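Local atomic coordinates of Xaa-Pro Dipeptidase (Alteromonas macleodii, PDB entry 2QS8), a protein that probably acts as a metal-dependent peptidase of the amidohydrolase superfamily, removing C-terminal residues from small peptides, and holds methionine in its active site. Residues A[7-12]-A[52-57]; A[11-16]-A[59-64]; A[141-146]-A[194-199]; A[148-153]-A[201-206]. All blocks are in the same frame, centred on the assembly; numbering follows the deposited sequence.

In the fold
From the N terminus, contact 1 closes the loop that holds strands 28-33 and 36-42 by laying 52-57 parallel alongside 7-12. Contact 2 starts from the same strand 9-16, with Ile11 and His12 in common, and pairs its far end with 59-64, so the chain passes from the small β-structure beside the barrel into the barrel's first strand. Contacts 3 and 4 open after contact 2 closes, across the chain's centre; the centres of contacts 2 and 3 are about 39 Å apart. Contact 3 joins 141-146 to strand 192-196, and contact 4 joins the loops that follow, so their segments alternate along the chain and the two touch through Thr196 and His150. Contact 4 reaches the bound methionine.

Contact 1 (A[7-12]-A[52-57]); sequences SKTLIH and DYIDLR
Tyr53 and His12 meet at close to a right angle, their ring planes 78° apart, with the edge of the tyrosine turned to one face of the imidazole in an offset T-shaped pair. Tyr53 CE1 lies over the rim of that face, 3.2 Å from His12 ND1. The same approach brings the phenol oxygen to the imidazole, and Tyr53 OH is hydrogen-bonded to His12 ND1 at 2.6 Å. The tyrosine reaches this position because its CG is anti to the backbone N (chi1 171°), an arrangement shared by Leu10, whose CD2 runs alongside the phenol ring at 4.0 Å from Tyr53 CD1. On the other face of the sheet, Ile11 lies side by side with both Ile54 and Leu56: its CG1 touches Ile54 CB at 3.8 Å, while its CG2 reaches the Leu56 CD1 methyl.

Beneath these side chains the strands 9-12 and 52-56 run parallel. Their central bond, Ile54 N to Leu10 O, is 2.8 Å long and nearly collinear with the C=O axis. At the end of the pair Asp55 forms an Asx turn, its OD1 accepting from Arg57 N, while Arg57 grips the carboxylate side-on through NE and NH2, the NE to OD1 bridge being 2.8 Å.

The His12 ring is also stacked on Phe44, and its NE2 bonds to Ile45 O. With both ring nitrogens engaged, the imidazole is fixed in its rotation. As a carbonyl oxygen can only accept, NE2 probably carries a proton; in a neutral ring ND1 would then accept from Tyr53 OH.

Contact 2 (A[11-16]-A[59-64]); sequences IHAGKL and HTVLPG
Val61 sets its CG1 anti to the backbone N (chi1 174°), which leaves CG2 anti to the carbonyl carbon and turned toward Ala13. There Val61 CG2 meets the Ala13 CB methyl at 3.5 Å, a close apolar contact. Leu16 adopts the same first torsion, CG anti to its backbone N (chi1 172°), and crosses the valine obliquely so that its CD1 comes to 4.1 Å from Val61 CG1. The two branches of Val61 thus serve different neighbours, CG2 the alanine and CG1 the leucine. In Thr60 it is OG1 that stands anti to the carbonyl carbon, placing the hydroxyl oxygen 3.6 Å from Lys15 CB; the extended lysine chain runs past the hydroxyl, CD still near it, and only its amine end leads away. The hydroxyl finds its polar partner in Gly388 O.

Two backbone bonds hold the short parallel pairing in register. Lys15 N donates to His59 O at 3.1 Å, in the plane of that carbonyl. The return bond, from Val61 N to Lys15 O, is 2.9 Å long and nearly straight at 176°, although its donor sits above the carbonyl plane. The chain turns its corner at Gly14 and Lys15, at the start of the pairing, and Gly14, with no CB to run into His59 O, lets the backbone come close to that carbonyl.

The pairing joins the far end of strand 9-16 to strand 60-67, the first of the TIM barrel. Leu16 packs against Ile28 and Ile30 of strand 28-33, and Val61 touches Leu383 of strand 383-386 as well as Leu56 of strand 52-56.

Contact 3 (A[141-146]-A[194-199]); sequences GKTIAT and KITVTG
Lys142 folds its chain back so that NZ donates 2.7 Å to Thr143 O, on a lone pair in the carbonyl plane, and the same NZ bonds to Ala151 O. Its own carbonyl is linked by water 1 to Lys194 N, the water accepting from that nitrogen at 2.8 Å. Thr143 then lies alongside Lys194, pointing the same way, with OG1 3.3 Å from Lys194 CG and its methyl near the methyl of Thr196. Ile144 makes the single backbone bridge: its N donates to Lys194 O over 2.7 Å, nearly straight at 170°, and its O accepts from Thr196 N at 3.2 Å. Ala145 CB rests 3.4 Å from Thr196 OG1, which occupies the crowded position between backbone N and carbonyl carbon (chi1 47°). From there the hydroxyl donates to water 2, which Thr146 N also reaches weakly.

The bridge ties the chain after the third barrel strand to strand 192-196, the fourth. Lys194 NZ bonds to Val113 O, and its side chain comes within about 4 Å of the magnesium; it probably matches the lysine that is carboxylated in many amidohydrolases. The bond from Ile144 N and water 1 thus fix the backbone of Lys194, while Val113 O holds its amine.

Contact 4 (A[148-153]-A[201-206]); sequences GGHADP and VLSVAK. With MET (methionine), chain D.
Two consecutive backbone N-H groups take hold of the carboxylate of the bound methionine, one to each oxygen. They belong to Val201 and Leu202, in the loop that follows barrel strand 192-196; the TIM-barrel loop facing it carries a type I β turn from Gly149 to Asp152. Val201 N donates to methionine O at 2.9 Å, and Leu202 N to OXT at 2.8 Å with a nearly straight angle of 169°. His150, with CG anti to its backbone N (chi1 179°), brings its ring beside the same group, CE1 lying 3.2 Å from methionine OXT.

The ring is held at its edge, at the nitrogen next to CE1. Ser203 OG, in the crowded position between its backbone N and carbonyl carbon, lies in the plane of the imidazole and is hydrogen-bonded to His150 ND1 at 2.8 Å. His150 also stacks on His235, so both its tilt and its rotation are constrained, and Ser203 probably acts as a second-shell residue, helping to orient His150. The ligand is further bonded to His237 and to Asp328, which is also a metal ligand.

Asp152 carries a salt bridge to Lys187 of a second subunit, and its OD2 accepts from Gly148 N at 2.9 Å through the anti lone pair.

Contact 1 (A[7-12]-A[52-57])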
loop_
_atom_site.group_PDB
_atom_site.type_symbol
_atom_site.label_atom_id
_atom_site.label_comp_id
_atom_site.label_asym_id
_atom_site.label_seq_id
_atom_site.Cartn_x
_atom_site.Cartn_y
_atom_site.Cartn_z
ATOM N N SER A 7 1.374 -53.007 -28.641
ATOM C CA SER A 7 2.756 -53.386 -28.228
ATOM C C SER A 7 3.018 -53.004 -26.781
ATOM O O SER A 7 2.607 -51.937 -26.321
ATOM C CB SER A 7 3.783 -52.705 -29.138
ATOM O OG SER A 7 3.711 -53.222 -30.456
ATOM N N LYS A 8 3.711 -53.868 -26.048
ATOM C CA LYS A 8 4.002 -53.620 -24.643
ATOM C C LYS A 8 5.432 -54.007 -24.267
ATOM O O LYS A 8 6.121 -54.694 -25.011
ATOM C CB LYS A 8 3.019 -54.403 -23.768
ATOM C CG LYS A 8 1.561 -54.235 -24.167
ATOM C CD LYS A 8 0.628 -54.949 -23.200
ATOM C CE LYS A 8 -0.824 -54.674 -23.556
ATOM N NZ LYS A 8 -1.762 -55.264 -22.574
ATOM N N THR A 9 5.883 -53.549 -23.107
ATOM C CA THR A 9 7.205 -53.885 -22.636
ATOM C C THR A 9 7.088 -54.758 -21.399
ATOM O O THR A 9 6.288 -54.487 -20.501
ATOM C CB THR A 9 8.013 -52.635 -22.266
ATOM O OG1 THR A 9 8.206 -51.832 -23.432
ATOM C CG2 THR A 9 9.359 -53.031 -21.693
ATOM N N LEU A 10 7.892 -55.810 -21.360
ATOM C CA LEU A 10 7.891 -56.702 -20.213
ATOM C C LEU A 10 9.186 -56.556 -19.433
ATOM O O LEU A 10 10.264 -56.550 -20.013
ATOM C CB LEU A 10 7.750 -58.166 -20.651
ATOM C CG LEU A 10 7.967 -59.162 -19.504
ATOM C CD1 LEU A 10 6.754 -59.141 -18.565
ATOM C CD2 LEU A 10 8.191 -60.564 -20.067
ATOM N N ILE A 11 9.069 -56.446 -18.117
ATOM C CA ILE A 11 10.240 -56.324 -17.263
ATOM C C ILE A 11 10.252 -57.450 -16.233
ATOM O O ILE A 11 9.258 -57.678 -15.537
ATOM C CB ILE A 11 10.261 -54.975 -16.501
ATOM C CG1 ILE A 11 10.384 -53.814 -17.484
ATOM C CG2 ILE A 11 11.417 -54.947 -15.518
ATOM C CD1 ILE A 11 10.375 -52.462 -16.811
ATOM N N HIS A 12 11.378 -58.153 -16.157
ATOM C CA HIS A 12 11.560 -59.230 -15.193
ATOM C C HIS A 12 12.372 -58.624 -14.064
ATOM O O HIS A 12 13.563 -58.336 -14.224
ATOM C CB HIS A 12 12.327 -60.396 -15.819
ATOM C CG HIS A 12 11.473 -61.334 -16.614
ATOM N ND1 HIS A 12 12.007 -62.325 -17.409
ATOM C CD2 HIS A 12 10.127 -61.455 -16.712
ATOM C CE1 HIS A 12 11.026 -63.015 -17.964
ATOM N NE2 HIS A 12 9.876 -62.506 -17.559
ATOM N N ASP A 52 8.975 -55.575 -26.572
ATOM C CA ASP A 52 10.241 -55.290 -25.910
ATOM C C ASP A 52 10.357 -56.002 -24.581
ATOM O O ASP A 52 9.364 -56.188 -23.878
ATOM C CB ASP A 52 10.407 -53.791 -25.678
ATOM C CG ASP A 52 10.584 -53.017 -26.962
ATOM O OD1 ASP A 52 9.578 -52.763 -27.658
ATOM O OD2 ASP A 52 11.740 -52.668 -27.277
ATOM N N TYR A 53 11.584 -56.375 -24.237
ATOM C CA TYR A 53 11.863 -57.079 -22.996
ATOM C C TYR A 53 13.062 -56.464 -22.278
ATOM O O TYR A 53 14.087 -56.179 -22.893
ATOM C CB TYR A 53 12.128 -58.561 -23.291
ATOM C CG TYR A 53 12.635 -59.374 -22.115
ATOM C CD1 TYR A 53 11.892 -59.480 -20.938
ATOM C CD2 TYR A 53 13.849 -60.055 -22.193
ATOM C CE1 TYR A 53 12.347 -60.246 -19.868
ATOM C CE2 TYR A 53 14.311 -60.821 -21.133
ATOM C CZ TYR A 53 13.558 -60.911 -19.977
ATOM O OH TYR A 53 14.022 -61.672 -18.934
ATOM N N ILE A 54 12.915 -56.253 -20.974
ATOM C CA ILE A 54 13.978 -55.691 -20.156
ATOM C C ILE A 54 14.265 -56.688 -19.042
ATOM O O ILE A 54 13.477 -56.837 -18.103
ATOM C CB ILE A 54 13.575 -54.327 -19.550
ATOM C CG1 ILE A 54 13.376 -53.299 -20.672
ATOM C CG2 ILE A 54 14.657 -53.836 -18.595
ATOM C CD1 ILE A 54 12.827 -51.960 -20.198
ATOM N N ASP A 55 15.396 -57.368 -19.161
ATOM C CA ASP A 55 15.795 -58.383 -18.199
ATOM C C ASP A 55 16.544 -57.815 -17.002
ATOM O O ASP A 55 17.723 -57.497 -17.098
ATOM C CB ASP A 55 16.651 -59.437 -18.914
ATOM C CG ASP A 55 17.191 -60.491 -17.973
ATOM O OD1 ASP A 55 16.715 -60.580 -16.820
ATOM O OD2 ASP A 55 18.094 -61.239 -18.394
ATOM N N LEU A 56 15.855 -57.709 -15.872
ATOM C CA LEU A 56 16.457 -57.166 -14.661
ATOM C C LEU A 56 16.384 -58.171 -13.514
ATOM O O LEU A 56 16.250 -57.792 -12.344
ATOM C CB LEU A 56 15.740 -55.867 -14.263
ATOM C CG LEU A 56 15.594 -54.757 -15.312
ATOM C CD1 LEU A 56 14.860 -53.577 -14.690
ATOM C CD2 LEU A 56 16.959 -54.319 -15.825
ATOM N N ARG A 57 16.477 -59.453 -13.855
ATOM C CA ARG A 57 16.413 -60.515 -12.855
ATOM C C ARG A 57 17.521 -60.371 -11.819
ATOM O O ARG A 57 17.382 -60.818 -10.683
ATOM C CB ARG A 57 16.501 -61.887 -13.538
ATOM C CG ARG A 57 15.330 -62.199 -14.469
ATOM C CD ARG A 57 15.561 -63.484 -15.248
ATOM N NE ARG A 57 16.591 -63.325 -16.270
ATOM C CZ ARG A 57 17.441 -64.281 -16.639
ATOM N NH1 ARG A 57 17.390 -65.479 -16.065
ATOM N NH2 ARG A 57 18.347 -64.037 -17.577
#

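Contact 2 (A[11-16]-A[59-64])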
loop_
_atom_site.group_PDB
_atom_site.type_symbol
_atom_site.label_atom_id
_atom_site.label_comp_id
_atom_site.label_asym_id
_atom_site.label_seq_id
_atom_site.Cartn_x
_atom_site.Cartn_y
_atom_site.Cartn_z
ATOM N N ILE A 11 9.069 -56.446 -18.117
ATOM C CA ILE A 11 10.240 -56.324 -17.263
ATOM C C ILE A 11 10.252 -57.450 -16.233
ATOM O O ILE A 11 9.258 -57.678 -15.537
ATOM C CB ILE A 11 10.261 -54.975 -16.501
ATOM C CG1 ILE A 11 10.384 -53.814 -17.484
ATOM C CG2 ILE A 11 11.417 -54.947 -15.518
ATOM C CD1 ILE A 11 10.375 -52.462 -16.811
ATOM N N HIS A 12 11.378 -58.153 -16.157
ATOM C CA HIS A 12 11.560 -59.230 -15.193
ATOM C C HIS A 12 12.372 -58.624 -14.064
ATOM O O HIS A 12 13.563 -58.336 -14.224
ATOM C CB HIS A 12 12.327 -60.396 -15.819
ATOM C CG HIS A 12 11.473 -61.334 -16.614
ATOM N ND1 HIS A 12 12.007 -62.325 -17.409
ATOM C CD2 HIS A 12 10.127 -61.455 -16.712
ATOM C CE1 HIS A 12 11.026 -63.015 -17.964
ATOM N NE2 HIS A 12 9.876 -62.506 -17.559
ATOM N N ALA A 13 11.729 -58.415 -12.925
ATOM C CA ALA A 13 12.414 -57.832 -11.790
ATOM C C ALA A 13 12.841 -58.874 -10.750
ATOM O O ALA A 13 12.000 -59.539 -10.138
ATOM C CB ALA A 13 11.532 -56.772 -11.144
ATOM N N GLY A 14 14.155 -59.000 -10.564
ATOM C CA GLY A 14 14.692 -59.938 -9.598
ATOM C C GLY A 14 14.023 -59.678 -8.272
ATOM O O GLY A 14 13.441 -60.579 -7.664
ATOM N N LYS A 15 14.104 -58.428 -7.833
ATOM C CA LYS A 15 13.482 -58.002 -6.591
ATOM C C LYS A 15 12.659 -56.747 -6.868
ATOM O O LYS A 15 12.932 -56.010 -7.822
ATOM C CB LYS A 15 14.543 -57.740 -5.522
ATOM C CG LYS A 15 15.278 -59.000 -5.095
ATOM C CD LYS A 15 16.004 -58.795 -3.786
ATOM C CE LYS A 15 16.571 -60.105 -3.257
ATOM N NZ LYS A 15 17.140 -59.919 -1.890
ATOM N N LEU A 16 11.643 -56.511 -6.047
ATOM C CA LEU A 16 10.786 -55.356 -6.257
ATOM C C LEU A 16 10.314 -54.660 -4.989
ATOM O O LEU A 16 9.672 -55.273 -4.134
ATOM C CB LEU A 16 9.558 -55.756 -7.075
ATOM C CG LEU A 16 8.456 -54.693 -7.215
ATOM C CD1 LEU A 16 8.933 -53.589 -8.147
ATOM C CD2 LEU A 16 7.178 -55.319 -7.770
ATOM N N HIS A 59 18.596 -57.445 -10.780
ATOM C CA HIS A 59 18.428 -56.105 -10.218
ATOM C C HIS A 59 17.243 -56.003 -9.263
ATOM O O HIS A 59 16.367 -56.868 -9.227
ATOM C CB HIS A 59 18.193 -55.090 -11.329
ATOM C CG HIS A 59 19.363 -54.892 -12.237
ATOM N ND1 HIS A 59 20.243 -53.841 -12.095
ATOM C CD2 HIS A 59 19.781 -55.591 -13.318
ATOM C CE1 HIS A 59 21.152 -53.899 -13.052
ATOM N NE2 HIS A 59 20.894 -54.951 -13.808
ATOM N N THR A 60 17.236 -54.924 -8.485
ATOM C CA THR A 60 16.149 -54.626 -7.577
ATOM C C THR A 60 15.488 -53.412 -8.220
ATOM O O THR A 60 16.147 -52.404 -8.475
ATOM C CB THR A 60 16.644 -54.245 -6.174
ATOM O OG1 THR A 60 17.251 -55.385 -5.548
ATOM C CG2 THR A 60 15.482 -53.744 -5.316
ATOM N N VAL A 61 14.199 -53.530 -8.517
ATOM C CA VAL A 61 13.448 -52.454 -9.142
ATOM C C VAL A 61 12.696 -51.653 -8.080
ATOM O O VAL A 61 12.204 -52.213 -7.091
ATOM C CB VAL A 61 12.438 -53.016 -10.182
ATOM C CG1 VAL A 61 11.561 -51.897 -10.723
ATOM C CG2 VAL A 61 13.189 -53.699 -11.321
ATOM N N LEU A 62 12.635 -50.339 -8.277
ATOM C CA LEU A 62 11.923 -49.460 -7.356
ATOM C C LEU A 62 11.164 -48.424 -8.181
ATOM O O LEU A 62 11.404 -48.269 -9.380
ATOM C CB LEU A 62 12.896 -48.728 -6.420
ATOM C CG LEU A 62 14.032 -49.493 -5.730
ATOM C CD1 LEU A 62 15.232 -49.554 -6.657
ATOM C CD2 LEU A 62 14.421 -48.803 -4.435
ATOM N N PRO A 63 10.205 -47.728 -7.563
ATOM C CA PRO A 63 9.515 -46.736 -8.384
ATOM C C PRO A 63 10.449 -45.527 -8.485
ATOM O O PRO A 63 11.395 -45.421 -7.706
ATOM C CB PRO A 63 8.234 -46.458 -7.598
ATOM C CG PRO A 63 8.612 -46.738 -6.187
ATOM C CD PRO A 63 9.540 -47.920 -6.265
ATOM N N GLY A 64 10.214 -44.647 -9.454
ATOM C CA GLY A 64 11.061 -43.478 -9.601
ATOM C C GLY A 64 11.182 -42.696 -8.307
ATOM O O GLY A 64 10.189 -42.474 -7.626
#

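Contact 3 (A[141-146]-A[194-199])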
loop_
_atom_site.group_PDB
_atom_site.type_symbol
_atom_site.label_atom_id
_atom_site.label_comp_id
_atom_site.label_asym_id
_atom_site.label_seq_id
_atom_site.Cartn_x
_atom_site.Cartn_y
_atom_site.Cartn_z
ATOM N N GLY A 141 9.278 -21.287 -8.702
ATOM C CA GLY A 141 9.771 -20.031 -9.227
ATOM C C GLY A 141 10.563 -19.275 -8.162
ATOM O O GLY A 141 11.297 -19.877 -7.372
ATOM N N LYS A 142 10.413 -17.955 -8.127
ATOM C CA LYS A 142 11.137 -17.144 -7.156
ATOM C C LYS A 142 10.602 -17.325 -5.744
ATOM O O LYS A 142 9.406 -17.185 -5.506
ATOM C CB LYS A 142 11.062 -15.658 -7.528
ATOM C CG LYS A 142 11.726 -14.727 -6.503
ATOM C CD LYS A 142 13.253 -14.763 -6.572
ATOM C CE LYS A 142 13.875 -14.007 -5.405
ATOM N NZ LYS A 142 13.774 -14.768 -4.130
ATOM N N THR A 143 11.496 -17.651 -4.819
ATOM C CA THR A 143 11.123 -17.827 -3.413
ATOM C C THR A 143 10.681 -16.456 -2.901
ATOM O O THR A 143 11.311 -15.452 -3.196
ATOM C CB THR A 143 12.328 -18.298 -2.551
ATOM O OG1 THR A 143 12.757 -19.594 -2.994
ATOM C CG2 THR A 143 11.932 -18.369 -1.078
ATOM N N ILE A 144 9.597 -16.413 -2.138
ATOM C CA ILE A 144 9.110 -15.143 -1.638
ATOM C C ILE A 144 9.659 -14.833 -0.251
ATOM O O ILE A 144 9.683 -15.693 0.627
ATOM C CB ILE A 144 7.581 -15.107 -1.604
ATOM C CG1 ILE A 144 7.029 -15.319 -3.015
ATOM C CG2 ILE A 144 7.108 -13.772 -1.022
ATOM C CD1 ILE A 144 5.500 -15.335 -3.090
ATOM N N ALA A 145 10.089 -13.589 -0.074
ATOM C CA ALA A 145 10.658 -13.141 1.182
ATOM C C ALA A 145 10.248 -11.711 1.512
ATOM O O ALA A 145 9.693 -10.991 0.674
ATOM C CB ALA A 145 12.189 -13.219 1.112
ATOM N N THR A 146 10.527 -11.314 2.752
ATOM C CA THR A 146 10.266 -9.955 3.196
ATOM C C THR A 146 11.597 -9.201 3.104
ATOM O O THR A 146 12.655 -9.818 3.020
ATOM C CB THR A 146 9.750 -9.916 4.642
ATOM O OG1 THR A 146 10.613 -10.670 5.494
ATOM C CG2 THR A 146 8.359 -10.494 4.693
ATOM N N LYS A 194 7.049 -20.954 -2.562
ATOM C CA LYS A 194 8.102 -21.186 -1.588
ATOM C C LYS A 194 8.405 -19.856 -0.889
ATOM O O LYS A 194 8.558 -18.826 -1.547
ATOM C CB LYS A 194 9.352 -21.714 -2.292
ATOM C CG LYS A 194 10.619 -21.647 -1.462
ATOM C CD LYS A 194 10.573 -22.577 -0.268
ATOM C CE LYS A 194 11.922 -22.601 0.441
ATOM N NZ LYS A 194 13.057 -22.817 -0.498
ATOM N N ILE A 195 8.465 -19.877 0.437
ATOM C CA ILE A 195 8.774 -18.668 1.199
ATOM C C ILE A 195 9.814 -18.971 2.276
ATOM O O ILE A 195 9.982 -20.127 2.678
ATOM C CB ILE A 195 7.531 -18.091 1.923
ATOM C CG1 ILE A 195 7.052 -19.066 3.006
ATOM C CG2 ILE A 195 6.444 -17.788 0.924
ATOM C CD1 ILE A 195 5.897 -18.542 3.866
ATOM N N THR A 196 10.519 -17.939 2.719
ATOM C CA THR A 196 11.486 -18.081 3.797
ATOM C C THR A 196 10.811 -17.426 5.008
ATOM O O THR A 196 10.826 -16.205 5.174
ATOM C CB THR A 196 12.842 -17.385 3.471
ATOM O OG1 THR A 196 12.615 -16.066 2.958
ATOM C CG2 THR A 196 13.615 -18.189 2.447
ATOM N N VAL A 197 10.186 -18.256 5.836
ATOM C CA VAL A 197 9.490 -17.763 7.014
ATOM C C VAL A 197 10.441 -17.353 8.152
ATOM O O VAL A 197 10.012 -16.728 9.123
ATOM C CB VAL A 197 8.466 -18.814 7.535
ATOM C CG1 VAL A 197 9.136 -19.780 8.486
ATOM C CG2 VAL A 197 7.285 -18.104 8.191
ATOM N N THR A 198 11.717 -17.719 8.043
ATOM C CA THR A 198 12.709 -17.324 9.046
ATOM C C THR A 198 14.008 -16.982 8.330
ATOM O O THR A 198 14.126 -17.180 7.123
ATOM C CB THR A 198 13.035 -18.453 10.058
ATOM O OG1 THR A 198 13.807 -19.472 9.408
ATOM C CG2 THR A 198 11.762 -19.064 10.626
ATOM N N GLY A 199 14.985 -16.475 9.075
ATOM C CA GLY A 199 16.271 -16.164 8.477
ATOM C C GLY A 199 16.903 -17.449 7.970
ATOM O O GLY A 199 16.387 -18.537 8.233
HETATM O O HOH W 1 7.507 -19.354 -4.758
HETATM O O HOH W 2 12.137 -13.828 4.354
#

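Contact 4 (A[148-153]-A[201-206])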
loop_
_atom_site.group_PDB
_atom_site.type_symbol
_atom_site.label_atom_id
_atom_site.label_comp_id
_atom_site.label_asym_id
_atom_site.label_seq_id
_atom_site.Cartn_x
_atom_site.Cartn_y
_atom_site.Cartn_z
ATOM N N GLY A 148 15.028 -7.855 3.218
ATOM C CA GLY A 148 16.189 -8.344 3.941
ATOM C C GLY A 148 16.149 -9.818 4.299
ATOM O O GLY A 148 17.110 -10.351 4.845
ATOM N N GLY A 149 15.038 -10.473 3.980
ATOM C CA GLY A 149 14.872 -11.881 4.283
ATOM C C GLY A 149 15.845 -12.811 3.583
ATOM O O GLY A 149 16.517 -12.441 2.609
ATOM N N HIS A 150 15.904 -14.041 4.079
ATOM C CA HIS A 150 16.810 -15.047 3.540
ATOM C C HIS A 150 16.808 -15.140 2.022
ATOM O O HIS A 150 17.856 -15.362 1.412
ATOM C CB HIS A 150 16.493 -16.418 4.147
ATOM C CG HIS A 150 17.367 -17.522 3.639
ATOM N ND1 HIS A 150 18.741 -17.508 3.769
ATOM C CD2 HIS A 150 17.060 -18.672 2.994
ATOM C CE1 HIS A 150 19.241 -18.604 3.224
ATOM N NE2 HIS A 150 18.244 -19.330 2.748
ATOM N N ALA A 151 15.647 -14.952 1.405
ATOM C CA ALA A 151 15.572 -15.049 -0.042
ATOM C C ALA A 151 15.473 -13.709 -0.780
ATOM O O ALA A 151 15.065 -13.664 -1.937
ATOM C CB ALA A 151 14.418 -15.966 -0.439
ATOM N N ASP A 152 15.840 -12.619 -0.115
ATOM C CA ASP A 152 15.823 -11.313 -0.764
ATOM C C ASP A 152 17.048 -11.334 -1.682
ATOM O O ASP A 152 18.190 -11.379 -1.218
ATOM C CB ASP A 152 15.963 -10.193 0.271
ATOM C CG ASP A 152 15.930 -8.797 -0.358
ATOM O OD1 ASP A 152 16.302 -8.665 -1.543
ATOM O OD2 ASP A 152 15.548 -7.833 0.343
ATOM N N PRO A 153 16.828 -11.296 -3.002
ATOM C CA PRO A 153 17.963 -11.329 -3.924
ATOM C C PRO A 153 18.861 -10.091 -3.943
ATOM O O PRO A 153 19.857 -10.077 -4.664
ATOM C CB PRO A 153 17.294 -11.576 -5.270
ATOM C CG PRO A 153 16.064 -10.760 -5.155
ATOM C CD PRO A 153 15.569 -11.091 -3.737
ATOM N N VAL A 201 20.829 -19.546 6.346
ATOM C CA VAL A 201 22.279 -19.680 6.439
ATOM C C VAL A 201 23.106 -19.066 5.304
ATOM O O VAL A 201 23.903 -18.160 5.532
ATOM C CB VAL A 201 22.690 -21.169 6.570
ATOM C CG1 VAL A 201 24.208 -21.304 6.581
ATOM C CG2 VAL A 201 22.110 -21.750 7.829
ATOM N N LEU A 202 22.923 -19.577 4.094
ATOM C CA LEU A 202 23.686 -19.106 2.940
ATOM C C LEU A 202 23.375 -17.692 2.427
ATOM O O LEU A 202 23.910 -17.268 1.411
ATOM C CB LEU A 202 23.543 -20.116 1.804
ATOM C CG LEU A 202 23.967 -21.519 2.236
ATOM C CD1 LEU A 202 23.717 -22.511 1.104
ATOM C CD2 LEU A 202 25.428 -21.492 2.639
ATOM N N SER A 203 22.513 -16.964 3.122
ATOM C CA SER A 203 22.201 -15.611 2.694
ATOM C C SER A 203 23.150 -14.650 3.392
ATOM O O SER A 203 23.538 -14.880 4.540
ATOM C CB SER A 203 20.748 -15.262 3.037
ATOM O OG SER A 203 20.481 -15.448 4.414
ATOM N N VAL A 204 23.549 -13.597 2.690
ATOM C CA VAL A 204 24.446 -12.598 3.264
ATOM C C VAL A 204 23.560 -11.672 4.083
ATOM O O VAL A 204 23.176 -10.590 3.630
ATOM C CB VAL A 204 25.178 -11.802 2.158
ATOM C CG1 VAL A 204 26.157 -10.803 2.775
ATOM C CG2 VAL A 204 25.917 -12.760 1.246
ATOM N N ALA A 205 23.212 -12.131 5.279
ATOM C CA ALA A 205 22.345 -11.387 6.188
ATOM C C ALA A 205 22.671 -11.778 7.632
ATOM O O ALA A 205 23.167 -12.867 7.886
ATOM C CB ALA A 205 20.876 -11.691 5.867
ATOM N N LYS A 206 22.378 -10.893 8.572
ATOM C CA LYS A 206 22.678 -11.153 9.973
ATOM C C LYS A 206 22.070 -12.420 10.589
ATOM O O LYS A 206 22.795 -13.263 11.105
ATOM C CB LYS A 206 22.285 -9.942 10.823
ATOM C CG LYS A 206 22.865 -9.950 12.229
ATOM C CD LYS A 206 24.387 -9.913 12.183
ATOM C CE LYS A 206 24.991 -10.020 13.582
ATOM N NZ LYS A 206 26.484 -10.076 13.544
HETATM N N MET D . 19.787 -23.414 2.097
HETATM C CA MET D . 19.642 -23.484 3.581
HETATM C C MET D . 20.010 -22.162 4.250
HETATM O O MET D . 19.534 -21.929 5.381
HETATM C CB MET D . 20.535 -24.591 4.136
HETATM C CG MET D . 20.400 -24.775 5.623
HETATM S SD MET D . 21.281 -26.197 6.164
HETATM C CE MET D . 20.275 -27.465 5.446
HETATM O OXT MET D . 20.774 -21.385 3.638
#